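Local coordinates for binding domain (Hc) of Paraclostridial Mosquitocidal Protein 1 (Paraclostridium bifermentans, PDB 6HOX) that probably recognises host nerve cells as the receptor-binding part of a botulinum-like neurotoxin that specifically targets Anopheles mosquitoes, at residues A[92-97]-A[166-171]. Numbering follows the deposited sequence.
Sequences SFWIRV and WRHITI
Trp94 and His168 meet at a non-hydrogen-bonded pair of two antiparallel strands. His168 CB sits over the six-membered ring of Trp94, 3.6 Å from its centroid. The imidazole turns an edge to the five-membered ring, with planes 65° apart, and His168 CD2 comes 3.5 Å from Trp94 NE1. A water joins His168 NE2 to Ser92 OG. At the end of the contact, Arg96 CB lies over the six-membered ring of Trp166, which precedes its strand. The extended Arg96 chain brings Arg96 CD to 3.6 Å from Trp166 NE1. On the opposite face of the sheet, Phe93 CG between the backbone N and the carbonyl carbon (chi1 57°) goes with a ring lying against Ile169. Ile169 CB is over one ring face, 3.8 Å from the centroid. Four backbone bonds hold the register, two in Phe93–Ile169 and two in Ile95–Arg167. Further out, Tyr243 and Phe240 each meet both Trp94 and His168. Arg96 NE hydrogen-bonds to Asn164 O. The strands belong to the concanavalin-like N-terminal subdomain. In this buried contact, polar ends rely on defined partners: Arg167 on the carbonyls of Phe156, Ile157 and Tyr160, Trp166 NE1 on Glu255 OE2, His168 and Ser92 on their shared water. CH-pi packing joins the rings.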
loop_
_atom_site.group_PDB
_atom_site.type_symbol
_atom_site.label_atom_id
_atom_site.label_comp_id
_atom_site.label_asym_id
_atom_site.label_seq_id
_atom_site.Cartn_x
_atom_site.Cartn_y
_atom_site.Cartn_z
ATOM N N SER A 92 4.883 15.096 5.686
ATOM C CA SER A 92 4.089 13.949 5.195
ATOM C C SER A 92 4.696 13.396 3.900
ATOM O O SER A 92 5.396 14.095 3.173
ATOM C CB SER A 92 2.623 14.288 5.035
ATOM O OG SER A 92 2.368 15.183 3.960
ATOM N N PHE A 93 4.464 12.106 3.649
ATOM C CA PHE A 93 4.948 11.468 2.431
ATOM C C PHE A 93 4.339 10.074 2.268
ATOM O O PHE A 93 4.011 9.344 3.264
ATOM C CB PHE A 93 6.480 11.365 2.429
ATOM C CG PHE A 93 7.096 10.636 3.600
ATOM C CD1 PHE A 93 7.381 11.304 4.781
ATOM C CD2 PHE A 93 7.430 9.299 3.509
ATOM C CE1 PHE A 93 7.941 10.644 5.860
ATOM C CE2 PHE A 93 8.027 8.647 4.574
ATOM C CZ PHE A 93 8.266 9.316 5.754
ATOM N N TRP A 94 4.212 9.698 0.990
ATOM C CA TRP A 94 3.940 8.333 0.594
ATOM C C TRP A 94 5.277 7.626 0.416
ATOM O O TRP A 94 6.178 8.179 -0.229
ATOM C CB TRP A 94 3.132 8.302 -0.699
ATOM C CG TRP A 94 1.677 8.586 -0.506
ATOM C CD1 TRP A 94 1.014 9.747 -0.773
ATOM C CD2 TRP A 94 0.692 7.665 -0.005
ATOM N NE1 TRP A 94 -0.318 9.610 -0.492
ATOM C CE2 TRP A 94 -0.548 8.340 -0.028
ATOM C CE3 TRP A 94 0.732 6.333 0.432
ATOM C CZ2 TRP A 94 -1.724 7.733 0.407
ATOM C CZ3 TRP A 94 -0.440 5.728 0.837
ATOM C CH2 TRP A 94 -1.649 6.421 0.820
ATOM N N ILE A 95 5.377 6.417 0.971
ATOM C CA ILE A 95 6.557 5.599 0.866
ATOM C C ILE A 95 6.154 4.166 0.514
ATOM O O ILE A 95 5.140 3.641 0.995
ATOM C CB ILE A 95 7.399 5.659 2.156
ATOM C CG1 ILE A 95 8.843 5.232 1.874
ATOM C CG2 ILE A 95 6.773 4.857 3.284
ATOM C CD1 ILE A 95 9.770 5.370 3.073
ATOM N N ARG A 96 6.957 3.545 -0.347
ATOM C CA ARG A 96 6.854 2.139 -0.627
ATOM C C ARG A 96 8.246 1.533 -0.462
ATOM O O ARG A 96 9.146 1.823 -1.255
ATOM C CB ARG A 96 6.288 1.907 -2.029
ATOM C CG ARG A 96 5.860 0.471 -2.302
ATOM C CD ARG A 96 5.321 0.308 -3.705
ATOM N NE ARG A 96 4.999 -1.074 -4.044
ATOM C CZ ARG A 96 4.622 -1.479 -5.253
ATOM N NH1 ARG A 96 4.679 -0.650 -6.280
ATOM N NH2 ARG A 96 4.210 -2.720 -5.446
ATOM N N VAL A 97 8.400 0.751 0.605
ATOM C CA VAL A 97 9.613 0.072 0.968
ATOM C C VAL A 97 9.486 -1.405 0.644
ATOM O O VAL A 97 8.501 -2.025 1.046
ATOM C CB VAL A 97 9.898 0.249 2.465
ATOM C CG1 VAL A 97 11.170 -0.468 2.888
ATOM C CG2 VAL A 97 9.919 1.723 2.857
ATOM N N TRP A 166 2.199 0.591 -0.327
ATOM C CA TRP A 166 2.206 2.070 -0.155
ATOM C C TRP A 166 1.664 2.457 1.227
ATOM O O TRP A 166 0.530 2.115 1.556
ATOM C CB TRP A 166 1.389 2.749 -1.257
ATOM C CG TRP A 166 2.129 2.892 -2.553
ATOM C CD1 TRP A 166 1.960 2.170 -3.698
ATOM C CD2 TRP A 166 3.146 3.869 -2.839
ATOM N NE1 TRP A 166 2.803 2.630 -4.672
ATOM C CE2 TRP A 166 3.539 3.675 -4.177
ATOM C CE3 TRP A 166 3.749 4.893 -2.098
ATOM C CZ2 TRP A 166 4.522 4.452 -4.783
ATOM C CZ3 TRP A 166 4.722 5.666 -2.700
ATOM C CH2 TRP A 166 5.105 5.444 -4.024
ATOM N N ARG A 167 2.477 3.185 1.996
ATOM C CA ARG A 167 2.125 3.696 3.316
ATOM C C ARG A 167 2.239 5.225 3.316
ATOM O O ARG A 167 3.182 5.784 2.753
ATOM C CB ARG A 167 3.082 3.187 4.399
ATOM C CG ARG A 167 3.214 1.676 4.503
ATOM C CD ARG A 167 1.913 0.962 4.799
ATOM N NE ARG A 167 2.192 -0.419 5.168
ATOM C CZ ARG A 167 1.352 -1.450 5.072
ATOM N NH1 ARG A 167 0.101 -1.297 4.652
ATOM N NH2 ARG A 167 1.802 -2.648 5.415
ATOM N N HIS A 168 1.296 5.885 3.987
ATOM C CA HIS A 168 1.330 7.317 4.115
ATOM C C HIS A 168 1.815 7.633 5.516
ATOM O O HIS A 168 1.229 7.147 6.487
ATOM C CB HIS A 168 -0.027 7.976 3.860
ATOM C CG HIS A 168 0.092 9.461 3.834
ATOM N ND1 HIS A 168 -0.190 10.238 4.928
ATOM C CD2 HIS A 168 0.533 10.305 2.878
ATOM C CE1 HIS A 168 0.051 11.504 4.643
ATOM N NE2 HIS A 168 0.524 11.569 3.405
ATOM N N ILE A 169 2.881 8.429 5.590
ATOM C CA ILE A 169 3.506 8.778 6.873
ATOM C C ILE A 169 3.276 10.262 7.115
ATOM O O ILE A 169 3.466 11.067 6.182
ATOM C CB ILE A 169 5.010 8.460 6.868
ATOM C CG1 ILE A 169 5.289 7.040 6.370
ATOM C CG2 ILE A 169 5.612 8.705 8.248
ATOM C CD1 ILE A 169 4.639 5.968 7.212
ATOM N N THR A 170 2.879 10.600 8.348
ATOM C CA THR A 170 2.775 11.971 8.779
ATOM C C THR A 170 3.526 12.116 10.108
ATOM O O THR A 170 3.355 11.307 11.006
ATOM C CB THR A 170 1.318 12.452 8.919
ATOM O OG1 THR A 170 0.540 12.153 7.758
ATOM C CG2 THR A 170 1.223 13.945 9.184
ATOM N N ILE A 171 4.339 13.176 10.209
ATOM C CA ILE A 171 5.080 13.535 11.427
ATOM C C ILE A 171 4.762 15.011 11.719
ATOM O O ILE A 171 5.016 15.869 10.882
ATOM C CB ILE A 171 6.598 13.303 11.228
ATOM C CG1 ILE A 171 6.933 11.846 10.920
ATOM C CG2 ILE A 171 7.431 13.800 12.400
ATOM C CD1 ILE A 171 8.245 11.702 10.213
HETATM O O HOH W 1 1.895 13.607 1.655
#